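Local atomic coordinates of conserved domain protein (Bacillus anthracis, PDB entry 3FBQ), a protein that is of unknown function, a mostly beta protein whose C-terminal region belongs to a family of uncharacterised domains in the E-set clan of immunoglobulin-like folds. Residues G154-S157 against I162-N165; M166-M171 against I177-Q182; G187-W192 against P221-W226. One frame throughout, in Å; residues are numbered along the deposited sequence.

The three contacts lie in one antiparallel sheet of the C-terminal region. Strand 162-171 lies between 149-157 and 175-184; contact 1 takes its first residues against the former, contact 2 its later ones against the latter. Contact 2, the buried one, has mostly apolar side chains on one face, a tyrosine packed along a lysine chain on the other, and a bulge in its ladder. Contact 1, near the surface, rests mainly on backbone bonds and polar side chains. Contact 3, partly buried, is no strand pairing but a tyrosine and an arginine joining helix 186-191 to the loop before strand 224-231. Asn165 meets Asn181 between contacts 1 and 2, and a Glu167-Arg225 salt bridge links contact 2 to strand 224-231.

Contact 1: residues G154-S157 against I162-N165; sequences GGSS and IKAN
Near its turn, the beta hairpin of strands 149-157 and 162-171 pairs loosely at the border of the sheet, the two strands running antiparallel. The backbones of Ser157 and Ala164 face each other there. Ala164 N gives the sounder bond, 3.0 Å to Ser157 O, while the return bond from Ser157 N to Ala164 O is weak at 3.4 Å. Ser156 CA also lies close to Ala164 O. Gly155 O accepts a backbone bond from Met166 N, where strand 162-171 runs on into its pairing with strand 175-184. On the face of Ser156 and Asn165, the side-chain amide oxygen Asn165 OD1 sits 3.5 Å from Ser156 CB. Asn165 CG stands beside its own backbone N (chi1 -46°), and the other end of the amide, ND2, is bonded to Asn181 OD1 on the next strand. On the other side of the sheet, Ser157 OG makes a weak bond to the backbone N of Asp285. Lys163, its chain bent, curls back along its own strand and places NZ 2.8 Å from Asn165 OD1, in the carbonyl plane and on a lone pair.

Contact 2: residues M166-M171 against I177-Q182; sequences MEKVAM and ILYYNQ
A classic beta bulge interrupts this hairpin ladder, in which strands 162-171 and 175-184 run antiparallel: Glu167 and Lys168 both face Tyr179. Both backbone nitrogens reach Tyr179 O, Lys168 N at 3.2 Å and fairly straight, Glu167 N through a weak, bent bond. Tyr179 N answers to Lys168 O at 2.9 Å, and beyond the bulge Ala170 and Ile177 exchange a pair of backbone bonds.

The Tyr179 ring lies along Lys168, both side chains pointing the same way. Lys168 CB comes within 3.3 Å of Tyr179 CD2, and the bend farther along the chain carries CE over one ring face, toward the rim. Ile177 CG2 covers the opposite face, so the ring is held between an alkyl chain and a methyl group; Ala170 CB comes at its edge. The phenol OH is bonded to Arg52 NE.

The face of Met166, Val169, Leu178 and Tyr180 is mostly apolar. Val169 CG2, anti to the backbone N, meets Leu178 CD2 at 3.5 Å, and Met166 folds its methyl CE to 3.6 Å from Tyr180 CB. Tyr180 carries its hydroxyl onward to Val197 O. At the bulge, the extended Glu167 side chain crosses Asn181 at about a right angle, and its OE2 forms a salt bridge with Arg225. An antiparallel hairpin with a classic bulge and one buried face is consistent with the immunoglobulin-like sandwich of the E-set clan.

Contact 3: residues G187-W192 against P221-W226; sequences GARKEW and PYNIRW
Arg189 NH2 is gripped by two acceptors at the junction of helix 186-191 with the loop leading into strand 224-231 of the large antiparallel sheet. One is Asn223 OD1, at 2.8 Å through a weak, bent bond near the edge of the guanidinium. The other is Asp220 OD2, which forms a salt bridge with Arg189 NH2 and also takes the backbone N-H groups of Tyr222 and Asn223, so that one carboxylate both shapes the loop and probably offsets the arginine charge. Arg189 NE is bonded to Val184 O, which ties the group to the end of strand 175-184 as well and restricts its rotation.

Inward of this grip the arginine chain runs across one face of the Tyr222 ring. It is extended from CG to NE, which draws the methylene CD over the ring in a CH-pi contact, 3.9 Å from the centroid and 24° off the normal. Farther out, Tyr222 CD1 sits over one face of the guanidinium, 3.2 Å from Arg189 NH1, with the two planes 36° apart. The amide of Asn223 is turned more steeply, 63° from the guanidinium. Pro221 O is bonded to Lys41 of the second subunit, placing this loop beside a subunit interface. At the far end of the ring, Tyr222 OH lies 3.1 Å from Trp192 O, which approaches the ring at its edge.

Contact 1: residues G154-S157 against I162-N165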
ATOM      1  N   GLY A 154     -31.997 -23.634  -5.228  1.00 40.30           N
ATOM      2  CA  GLY A 154     -32.292 -22.966  -6.495  1.00 40.85           C
ATOM      3  C   GLY A 154     -33.507 -22.106  -6.236  1.00 41.35           C
ATOM      4  O   GLY A 154     -33.953 -21.994  -5.086  1.00 42.47           O
ATOM      5  N   GLY A 155     -34.064 -21.497  -7.267  1.00 41.03           N
ATOM      6  CA  GLY A 155     -35.155 -20.565  -7.045  1.00 40.54           C
ATOM      7  C   GLY A 155     -34.719 -19.281  -7.670  1.00 40.21           C
ATOM      8  O   GLY A 155     -33.532 -19.001  -7.687  1.00 41.38           O
ATOM      9  N   SER A 156     -35.667 -18.507  -8.172  1.00 39.80           N
ATOM     10  CA  SER A 156     -35.375 -17.345  -8.964  1.00 40.43           C
ATOM     11  C   SER A 156     -36.645 -16.525  -9.190  1.00 40.62           C
ATOM     12  O   SER A 156     -37.720 -17.050  -9.011  1.00 40.72           O
ATOM     13  CB  SER A 156     -34.785 -17.794 -10.304  1.00 40.40           C
ATOM     14  OG  SER A 156     -35.809 -17.985 -11.272  1.00 40.11           O
ATOM     15  N   SER A 157     -36.495 -15.262  -9.575  1.00 41.31           N
ATOM     16  CA  SER A 157     -37.549 -14.547 -10.285  1.00 42.40           C
ATOM     17  C   SER A 157     -36.969 -13.628 -11.353  1.00 44.24           C
ATOM     18  O   SER A 157     -35.913 -13.025 -11.160  1.00 44.77           O
ATOM     19  CB  SER A 157     -38.404 -13.741  -9.305  1.00 41.34           C
ATOM     20  OG  SER A 157     -38.169 -14.148  -7.968  1.00 43.04           O
ATOM     21  N   ILE A 162     -33.563  -9.873 -16.336  1.00 47.19           N
ATOM     22  CA  ILE A 162     -32.932  -9.158 -15.266  1.00 44.58           C
ATOM     23  C   ILE A 162     -33.447  -9.823 -14.042  1.00 43.79           C
ATOM     24  O   ILE A 162     -34.536  -9.520 -13.627  1.00 44.65           O
ATOM     25  CB  ILE A 162     -33.476  -7.790 -15.154  1.00 44.30           C
ATOM     26  CG1 ILE A 162     -32.555  -6.812 -15.819  1.00 41.23           C
ATOM     27  CG2 ILE A 162     -33.548  -7.446 -13.728  1.00 43.09           C
ATOM     28  CD1 ILE A 162     -32.294  -5.661 -14.985  1.00 34.82           C
ATOM     29  N   LYS A 163     -32.696 -10.750 -13.484  1.00 40.96           N
ATOM     30  CA  LYS A 163     -33.293 -11.938 -12.936  1.00 39.21           C
ATOM     31  C   LYS A 163     -32.387 -12.489 -11.877  1.00 38.11           C
ATOM     32  O   LYS A 163     -31.203 -12.499 -12.084  1.00 38.66           O
ATOM     33  CB  LYS A 163     -33.450 -12.944 -14.041  1.00 39.22           C
ATOM     34  CG  LYS A 163     -32.566 -14.109 -13.915  1.00 38.39           C
ATOM     35  CD  LYS A 163     -33.357 -15.287 -13.471  1.00 38.09           C
ATOM     36  CE  LYS A 163     -33.493 -16.291 -14.555  1.00 35.19           C
ATOM     37  NZ  LYS A 163     -32.907 -17.594 -14.221  1.00 35.36           N
ATOM     38  N   ALA A 164     -32.916 -12.934 -10.737  1.00 36.46           N
ATOM     39  CA  ALA A 164     -32.033 -13.224  -9.581  1.00 35.05           C
ATOM     40  C   ALA A 164     -32.035 -14.702  -9.227  1.00 34.57           C
ATOM     41  O   ALA A 164     -33.097 -15.267  -9.003  1.00 35.54           O
ATOM     42  CB  ALA A 164     -32.423 -12.378  -8.393  1.00 33.58           C
ATOM     43  N   ASN A 165     -30.880 -15.350  -9.205  1.00 33.99           N
ATOM     44  CA  ASN A 165     -30.841 -16.783  -8.871  1.00 34.31           C
ATOM     45  C   ASN A 165     -30.202 -17.121  -7.562  1.00 34.01           C
ATOM     46  O   ASN A 165     -29.027 -16.807  -7.342  1.00 34.61           O
ATOM     47  CB  ASN A 165     -30.107 -17.554  -9.943  1.00 34.71           C
ATOM     48  CG  ASN A 165     -30.552 -17.166 -11.304  1.00 37.14           C
ATOM     49  OD1 ASN A 165     -31.632 -17.582 -11.758  1.00 38.56           O
ATOM     50  ND2 ASN A 165     -29.757 -16.322 -11.967  1.00 37.62           N
TER

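Contact 2: residues M166-M171 against I177-Q182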
ATOM      1  N   MET A 166     -30.956 -17.790  -6.701  1.00 33.14           N
ATOM      2  CA  MET A 166     -30.393 -18.280  -5.467  1.00 32.41           C
ATOM      3  C   MET A 166     -29.357 -19.358  -5.832  1.00 32.86           C
ATOM      4  O   MET A 166     -29.374 -19.902  -6.950  1.00 33.31           O
ATOM      5  CB  MET A 166     -31.546 -18.816  -4.586  1.00 33.18           C
ATOM      6  CG  MET A 166     -32.501 -17.723  -3.913  1.00 29.55           C
ATOM      7  SD  MET A 166     -31.667 -16.216  -3.225  1.00 22.91           S
ATOM      8  CE  MET A 166     -31.585 -15.149  -4.665  1.00 30.85           C
ATOM      9  N   GLU A 167     -28.420 -19.647  -4.945  1.00 32.76           N
ATOM     10  CA  GLU A 167     -27.403 -20.679  -5.245  1.00 32.62           C
ATOM     11  C   GLU A 167     -27.172 -21.553  -4.017  1.00 32.57           C
ATOM     12  O   GLU A 167     -27.134 -22.802  -4.084  1.00 31.81           O
ATOM     13  CB  GLU A 167     -26.054 -20.045  -5.628  1.00 32.93           C
ATOM     14  CG  GLU A 167     -25.748 -19.708  -7.122  1.00 33.23           C
ATOM     15  CD  GLU A 167     -24.436 -18.862  -7.264  1.00 38.25           C
ATOM     16  OE1 GLU A 167     -24.038 -18.409  -8.390  1.00 40.61           O
ATOM     17  OE2 GLU A 167     -23.786 -18.616  -6.218  1.00 39.22           O
ATOM     18  N   LYS A 168     -27.006 -20.894  -2.878  1.00 32.11           N
ATOM     19  CA  LYS A 168     -26.628 -21.631  -1.703  1.00 32.29           C
ATOM     20  C   LYS A 168     -27.063 -20.953  -0.441  1.00 31.66           C
ATOM     21  O   LYS A 168     -27.210 -19.731  -0.407  1.00 32.88           O
ATOM     22  CB  LYS A 168     -25.119 -21.787  -1.676  1.00 31.75           C
ATOM     23  CG  LYS A 168     -24.739 -23.113  -1.103  1.00 35.00           C
ATOM     24  CD  LYS A 168     -23.341 -23.104  -0.545  1.00 40.55           C
ATOM     25  CE  LYS A 168     -22.261 -22.964  -1.639  1.00 42.92           C
ATOM     26  NZ  LYS A 168     -22.618 -23.815  -2.819  1.00 42.62           N
ATOM     27  N   VAL A 169     -27.229 -21.719   0.619  1.00 30.19           N
ATOM     28  CA  VAL A 169     -27.492 -21.098   1.898  1.00 30.12           C
ATOM     29  C   VAL A 169     -26.551 -21.733   2.926  1.00 30.81           C
ATOM     30  O   VAL A 169     -26.252 -22.918   2.796  1.00 31.28           O
ATOM     31  CB  VAL A 169     -29.002 -21.239   2.280  1.00 30.30           C
ATOM     32  CG1 VAL A 169     -29.406 -22.716   2.443  1.00 28.77           C
ATOM     33  CG2 VAL A 169     -29.360 -20.400   3.513  1.00 29.20           C
ATOM     34  N   ALA A 170     -26.052 -20.970   3.913  1.00 30.94           N
ATOM     35  CA  ALA A 170     -25.157 -21.550   4.915  1.00 31.76           C
ATOM     36  C   ALA A 170     -25.362 -20.982   6.324  1.00 32.34           C
ATOM     37  O   ALA A 170     -25.343 -19.801   6.498  1.00 32.58           O
ATOM     38  CB  ALA A 170     -23.692 -21.449   4.471  1.00 31.03           C
ATOM     39  N   MET A 171     -25.517 -21.838   7.333  1.00 32.98           N
ATOM     40  CA  MET A 171     -26.028 -21.387   8.619  1.00 33.22           C
ATOM     41  C   MET A 171     -25.039 -21.734   9.723  1.00 31.91           C
ATOM     42  O   MET A 171     -24.843 -22.904   9.999  1.00 32.68           O
ATOM     43  CB  MET A 171     -27.440 -21.973   8.850  1.00 33.55           C
ATOM     44  CG  MET A 171     -28.433 -21.804   7.586  1.00 39.18           C
ATOM     45  SD  MET A 171     -29.864 -23.021   7.482  1.00 51.07           S
ATOM     46  CE  MET A 171     -29.209 -24.463   6.597  1.00 46.76           C
ATOM     47  N   ILE A 177     -25.515 -17.275   5.613  1.00 22.25           N
ATOM     48  CA  ILE A 177     -25.093 -16.664   4.302  1.00 22.12           C
ATOM     49  C   ILE A 177     -25.953 -17.013   3.108  1.00 22.12           C
ATOM     50  O   ILE A 177     -26.243 -18.164   2.875  1.00 22.48           O
ATOM     51  CB  ILE A 177     -23.670 -17.084   3.939  1.00 21.55           C
ATOM     52  CG1 ILE A 177     -22.692 -16.757   5.083  1.00 21.42           C
ATOM     53  CG2 ILE A 177     -23.244 -16.441   2.636  1.00 22.20           C
ATOM     54  CD1 ILE A 177     -21.381 -17.420   4.901  1.00 21.88           C
ATOM     55  N   LEU A 178     -26.371 -16.021   2.345  1.00 23.49           N
ATOM     56  CA  LEU A 178     -27.048 -16.311   1.056  1.00 25.15           C
ATOM     57  C   LEU A 178     -26.131 -16.097  -0.167  1.00 25.40           C
ATOM     58  O   LEU A 178     -25.682 -14.981  -0.431  1.00 25.05           O
ATOM     59  CB  LEU A 178     -28.337 -15.499   0.894  1.00 24.88           C
ATOM     60  CG  LEU A 178     -29.401 -15.730   1.982  1.00 27.10           C
ATOM     61  CD1 LEU A 178     -30.565 -14.831   1.716  1.00 27.31           C
ATOM     62  CD2 LEU A 178     -29.873 -17.162   2.175  1.00 25.89           C
ATOM     63  N   TYR A 179     -25.863 -17.170  -0.897  1.00 25.71           N
ATOM     64  CA  TYR A 179     -25.136 -17.059  -2.128  1.00 26.90           C
ATOM     65  C   TYR A 179     -26.085 -16.967  -3.306  1.00 27.84           C
ATOM     66  O   TYR A 179     -27.024 -17.741  -3.456  1.00 27.49           O
ATOM     67  CB  TYR A 179     -24.354 -18.304  -2.333  1.00 26.34           C
ATOM     68  CG  TYR A 179     -23.293 -18.538  -1.331  1.00 28.51           C
ATOM     69  CD1 TYR A 179     -21.983 -18.059  -1.541  1.00 22.84           C
ATOM     70  CD2 TYR A 179     -23.557 -19.318  -0.166  1.00 31.58           C
ATOM     71  CE1 TYR A 179     -20.989 -18.321  -0.652  1.00 22.39           C
ATOM     72  CE2 TYR A 179     -22.532 -19.591   0.754  1.00 27.80           C
ATOM     73  CZ  TYR A 179     -21.258 -19.087   0.494  1.00 27.28           C
ATOM     74  OH  TYR A 179     -20.251 -19.347   1.388  1.00 32.69           O
ATOM     75  N   TYR A 180     -25.791 -16.061  -4.198  1.00 29.51           N
ATOM     76  CA  TYR A 180     -26.652 -15.911  -5.339  1.00 31.00           C
ATOM     77  C   TYR A 180     -26.013 -15.037  -6.454  1.00 31.51           C
ATOM     78  O   TYR A 180     -24.865 -14.585  -6.325  1.00 30.63           O
ATOM     79  CB  TYR A 180     -27.946 -15.313  -4.835  1.00 31.26           C
ATOM     80  CG  TYR A 180     -27.753 -13.885  -4.419  1.00 32.95           C
ATOM     81  CD1 TYR A 180     -27.230 -13.557  -3.158  1.00 32.78           C
ATOM     82  CD2 TYR A 180     -28.074 -12.840  -5.308  1.00 33.99           C
ATOM     83  CE1 TYR A 180     -27.038 -12.208  -2.800  1.00 32.78           C
ATOM     84  CE2 TYR A 180     -27.895 -11.489  -4.955  1.00 31.81           C
ATOM     85  CZ  TYR A 180     -27.381 -11.187  -3.719  1.00 30.52           C
ATOM     86  OH  TYR A 180     -27.251  -9.869  -3.410  1.00 27.76           O
ATOM     87  N   ASN A 181     -26.760 -14.816  -7.548  1.00 32.72           N
ATOM     88  CA  ASN A 181     -26.237 -14.062  -8.712  1.00 33.36           C
ATOM     89  C   ASN A 181     -27.322 -13.420  -9.505  1.00 34.72           C
ATOM     90  O   ASN A 181     -28.453 -13.867  -9.447  1.00 35.46           O
ATOM     91  CB  ASN A 181     -25.403 -14.920  -9.658  1.00 31.77           C
ATOM     92  CG  ASN A 181     -26.144 -16.107 -10.156  1.00 30.52           C
ATOM     93  OD1 ASN A 181     -27.169 -16.024 -10.844  1.00 26.41           O
ATOM     94  ND2 ASN A 181     -25.623 -17.247  -9.812  1.00 31.19           N
ATOM     95  N   GLN A 182     -26.948 -12.381 -10.260  1.00 36.39           N
ATOM     96  CA  GLN A 182     -27.854 -11.643 -11.116  1.00 37.25           C
ATOM     97  C   GLN A 182     -27.456 -12.014 -12.503  1.00 38.26           C
ATOM     98  O   GLN A 182     -26.268 -12.215 -12.765  1.00 37.43           O
ATOM     99  CB  GLN A 182     -27.730 -10.120 -10.912  1.00 37.03           C
ATOM    100  CG  GLN A 182     -26.328  -9.529 -10.974  1.00 38.41           C
ATOM    101  CD  GLN A 182     -26.294  -8.009 -10.716  1.00 42.05           C
ATOM    102  OE1 GLN A 182     -25.818  -7.205 -11.560  1.00 41.04           O
ATOM    103  NE2 GLN A 182     -26.764  -7.607  -9.537  1.00 44.16           N
TER

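Contact 3: residues G187-W192 against P221-W226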
ATOM      1  N   GLY A 187     -31.453  -7.308 -24.171  1.00 48.50           N
ATOM      2  CA  GLY A 187     -32.399  -6.201 -24.050  1.00 47.45           C
ATOM      3  C   GLY A 187     -31.966  -5.217 -22.970  1.00 47.49           C
ATOM      4  O   GLY A 187     -31.562  -4.080 -23.265  1.00 46.85           O
ATOM      5  N   ALA A 188     -31.989  -5.694 -21.719  1.00 47.70           N
ATOM      6  CA  ALA A 188     -31.780  -4.880 -20.529  1.00 47.48           C
ATOM      7  C   ALA A 188     -30.384  -4.228 -20.440  1.00 48.27           C
ATOM      8  O   ALA A 188     -30.259  -3.036 -20.064  1.00 47.97           O
ATOM      9  CB  ALA A 188     -32.049  -5.700 -19.346  1.00 46.93           C
ATOM     10  N   ARG A 189     -29.344  -4.988 -20.793  1.00 48.84           N
ATOM     11  CA  ARG A 189     -27.959  -4.455 -20.728  1.00 50.11           C
ATOM     12  C   ARG A 189     -27.873  -3.143 -21.485  1.00 50.82           C
ATOM     13  O   ARG A 189     -27.081  -2.246 -21.136  1.00 50.53           O
ATOM     14  CB  ARG A 189     -26.925  -5.407 -21.343  1.00 49.74           C
ATOM     15  CG  ARG A 189     -26.954  -6.801 -20.818  1.00 49.05           C
ATOM     16  CD  ARG A 189     -25.682  -7.498 -21.139  1.00 47.73           C
ATOM     17  NE  ARG A 189     -25.537  -8.613 -20.236  1.00 47.25           N
ATOM     18  CZ  ARG A 189     -24.396  -9.207 -19.916  1.00 48.39           C
ATOM     19  NH1 ARG A 189     -23.237  -8.799 -20.432  1.00 49.42           N
ATOM     20  NH2 ARG A 189     -24.419 -10.218 -19.049  1.00 48.58           N
ATOM     21  N   LYS A 190     -28.717  -3.048 -22.514  1.00 51.35           N
ATOM     22  CA  LYS A 190     -28.613  -1.985 -23.471  1.00 51.88           C
ATOM     23  C   LYS A 190     -29.142  -0.684 -22.928  1.00 52.06           C
ATOM     24  O   LYS A 190     -28.593   0.379 -23.232  1.00 52.01           O
ATOM     25  CB  LYS A 190     -29.270  -2.376 -24.785  1.00 51.71           C
ATOM     26  CG  LYS A 190     -28.400  -3.344 -25.587  1.00 52.11           C
ATOM     27  CD  LYS A 190     -28.594  -3.188 -27.112  1.00 53.66           C
ATOM     28  CE  LYS A 190     -29.969  -3.643 -27.601  1.00 52.37           C
ATOM     29  NZ  LYS A 190     -30.069  -5.124 -27.651  1.00 52.40           N
ATOM     30  N   GLU A 191     -30.176  -0.742 -22.097  1.00 52.41           N
ATOM     31  CA  GLU A 191     -30.678   0.522 -21.553  1.00 53.38           C
ATOM     32  C   GLU A 191     -30.136   0.897 -20.170  1.00 53.61           C
ATOM     33  O   GLU A 191     -30.609   1.861 -19.557  1.00 53.79           O
ATOM     34  CB  GLU A 191     -32.210   0.644 -21.636  1.00 53.24           C
ATOM     35  CG  GLU A 191     -33.004  -0.350 -20.813  1.00 55.94           C
ATOM     36  CD  GLU A 191     -34.462   0.114 -20.538  1.00 57.72           C
ATOM     37  OE1 GLU A 191     -34.662   1.104 -19.783  1.00 59.03           O
ATOM     38  OE2 GLU A 191     -35.406  -0.524 -21.063  1.00 55.43           O
ATOM     39  N   TRP A 192     -29.155   0.141 -19.690  1.00 53.96           N
ATOM     40  CA  TRP A 192     -28.729   0.226 -18.298  1.00 53.69           C
ATOM     41  C   TRP A 192     -27.299  -0.273 -18.128  1.00 53.67           C
ATOM     42  O   TRP A 192     -26.886  -1.237 -18.772  1.00 53.27           O
ATOM     43  CB  TRP A 192     -29.676  -0.572 -17.398  1.00 54.02           C
ATOM     44  CG  TRP A 192     -31.111  -0.167 -17.529  1.00 53.42           C
ATOM     45  CD1 TRP A 192     -32.058  -0.748 -18.320  1.00 52.43           C
ATOM     46  CD2 TRP A 192     -31.765   0.911 -16.847  1.00 53.93           C
ATOM     47  NE1 TRP A 192     -33.262  -0.100 -18.174  1.00 53.78           N
ATOM     48  CE2 TRP A 192     -33.108   0.921 -17.275  1.00 54.14           C
ATOM     49  CE3 TRP A 192     -31.346   1.866 -15.917  1.00 54.43           C
ATOM     50  CZ2 TRP A 192     -34.034   1.851 -16.805  1.00 52.83           C
ATOM     51  CZ3 TRP A 192     -32.267   2.788 -15.451  1.00 56.13           C
ATOM     52  CH2 TRP A 192     -33.595   2.774 -15.895  1.00 52.66           C
ATOM     53  N   PRO A 221     -19.804  -6.905 -16.858  1.00 35.37           N
ATOM     54  CA  PRO A 221     -20.184  -5.964 -15.830  1.00 35.74           C
ATOM     55  C   PRO A 221     -21.535  -6.239 -15.189  1.00 36.25           C
ATOM     56  O   PRO A 221     -21.892  -5.491 -14.286  1.00 36.60           O
ATOM     57  CB  PRO A 221     -20.195  -4.605 -16.589  1.00 35.70           C
ATOM     58  CG  PRO A 221     -19.269  -4.793 -17.695  1.00 33.55           C
ATOM     59  CD  PRO A 221     -19.437  -6.214 -18.113  1.00 34.63           C
ATOM     60  N   TYR A 222     -22.237  -7.306 -15.608  1.00 36.51           N
ATOM     61  CA  TYR A 222     -23.697  -7.501 -15.371  1.00 36.07           C
ATOM     62  C   TYR A 222     -24.062  -8.772 -14.648  1.00 35.59           C
ATOM     63  O   TYR A 222     -24.869  -8.732 -13.717  1.00 35.48           O
ATOM     64  CB  TYR A 222     -24.459  -7.592 -16.686  1.00 36.28           C
ATOM     65  CG  TYR A 222     -24.446  -6.347 -17.495  1.00 39.71           C
ATOM     66  CD1 TYR A 222     -23.530  -6.190 -18.549  1.00 41.73           C
ATOM     67  CD2 TYR A 222     -25.346  -5.308 -17.220  1.00 42.76           C
ATOM     68  CE1 TYR A 222     -23.512  -5.025 -19.330  1.00 43.68           C
ATOM     69  CE2 TYR A 222     -25.320  -4.112 -17.985  1.00 45.57           C
ATOM     70  CZ  TYR A 222     -24.402  -3.989 -19.040  1.00 45.01           C
ATOM     71  OH  TYR A 222     -24.380  -2.831 -19.782  1.00 45.28           O
ATOM     72  N   ASN A 223     -23.554  -9.907 -15.139  1.00 34.49           N
ATOM     73  CA  ASN A 223     -23.725 -11.191 -14.457  1.00 33.92           C
ATOM     74  C   ASN A 223     -22.733 -11.395 -13.284  1.00 32.86           C
ATOM     75  O   ASN A 223     -21.605 -11.901 -13.493  1.00 32.81           O
ATOM     76  CB  ASN A 223     -23.579 -12.312 -15.474  1.00 34.98           C
ATOM     77  CG  ASN A 223     -24.812 -12.442 -16.398  1.00 39.27           C
ATOM     78  OD1 ASN A 223     -25.507 -11.454 -16.748  1.00 42.43           O
ATOM     79  ND2 ASN A 223     -25.089 -13.680 -16.793  1.00 42.20           N
ATOM     80  N   ILE A 224     -23.157 -10.988 -12.077  1.00 30.39           N
ATOM     81  CA  ILE A 224     -22.322 -10.956 -10.887  1.00 28.48           C
ATOM     82  C   ILE A 224     -22.801 -12.036  -9.880  1.00 28.18           C
ATOM     83  O   ILE A 224     -23.947 -12.028  -9.481  1.00 28.27           O
ATOM     84  CB  ILE A 224     -22.352  -9.519 -10.175  1.00 28.57           C
ATOM     85  CG1 ILE A 224     -22.167  -8.316 -11.128  1.00 28.76           C
ATOM     86  CG2 ILE A 224     -21.403  -9.398  -9.044  1.00 25.62           C
ATOM     87  CD1 ILE A 224     -21.302  -8.556 -12.278  1.00 32.85           C
ATOM     88  N   ARG A 225     -21.922 -12.938  -9.453  1.00 27.28           N
ATOM     89  CA  ARG A 225     -22.150 -13.752  -8.275  1.00 26.64           C
ATOM     90  C   ARG A 225     -21.853 -12.887  -7.078  1.00 26.53           C
ATOM     91  O   ARG A 225     -20.859 -12.147  -7.088  1.00 26.43           O
ATOM     92  CB  ARG A 225     -21.240 -14.965  -8.273  1.00 26.08           C
ATOM     93  CG  ARG A 225     -21.064 -15.541  -9.709  1.00 31.60           C
ATOM     94  CD  ARG A 225     -20.516 -16.947  -9.727  1.00 36.64           C
ATOM     95  NE  ARG A 225     -21.046 -17.731  -8.597  1.00 41.35           N
ATOM     96  CZ  ARG A 225     -20.495 -18.863  -8.144  1.00 42.64           C
ATOM     97  NH1 ARG A 225     -19.395 -19.338  -8.731  1.00 42.53           N
ATOM     98  NH2 ARG A 225     -21.024 -19.516  -7.100  1.00 41.29           N
ATOM     99  N   TRP A 226     -22.725 -12.973  -6.060  1.00 25.57           N
ATOM    100  CA  TRP A 226     -22.654 -12.166  -4.848  1.00 24.59           C
ATOM    101  C   TRP A 226     -22.859 -13.078  -3.683  1.00 25.15           C
ATOM    102  O   TRP A 226     -23.335 -14.213  -3.813  1.00 26.92           O
ATOM    103  CB  TRP A 226     -23.877 -11.244  -4.750  1.00 24.78           C
ATOM    104  CG  TRP A 226     -24.135 -10.272  -5.799  1.00 22.23           C
ATOM    105  CD1 TRP A 226     -25.029 -10.396  -6.836  1.00 25.97           C
ATOM    106  CD2 TRP A 226     -23.592  -8.987  -5.889  1.00 21.74           C
ATOM    107  NE1 TRP A 226     -25.032  -9.256  -7.601  1.00 28.00           N
ATOM    108  CE2 TRP A 226     -24.138  -8.379  -7.042  1.00 28.16           C
ATOM    109  CE3 TRP A 226     -22.640  -8.287  -5.139  1.00 25.54           C
ATOM    110  CZ2 TRP A 226     -23.764  -7.098  -7.455  1.00 31.12           C
ATOM    111  CZ3 TRP A 226     -22.253  -7.013  -5.548  1.00 25.87           C
ATOM    112  CH2 TRP A 226     -22.806  -6.434  -6.692  1.00 31.27           C
TER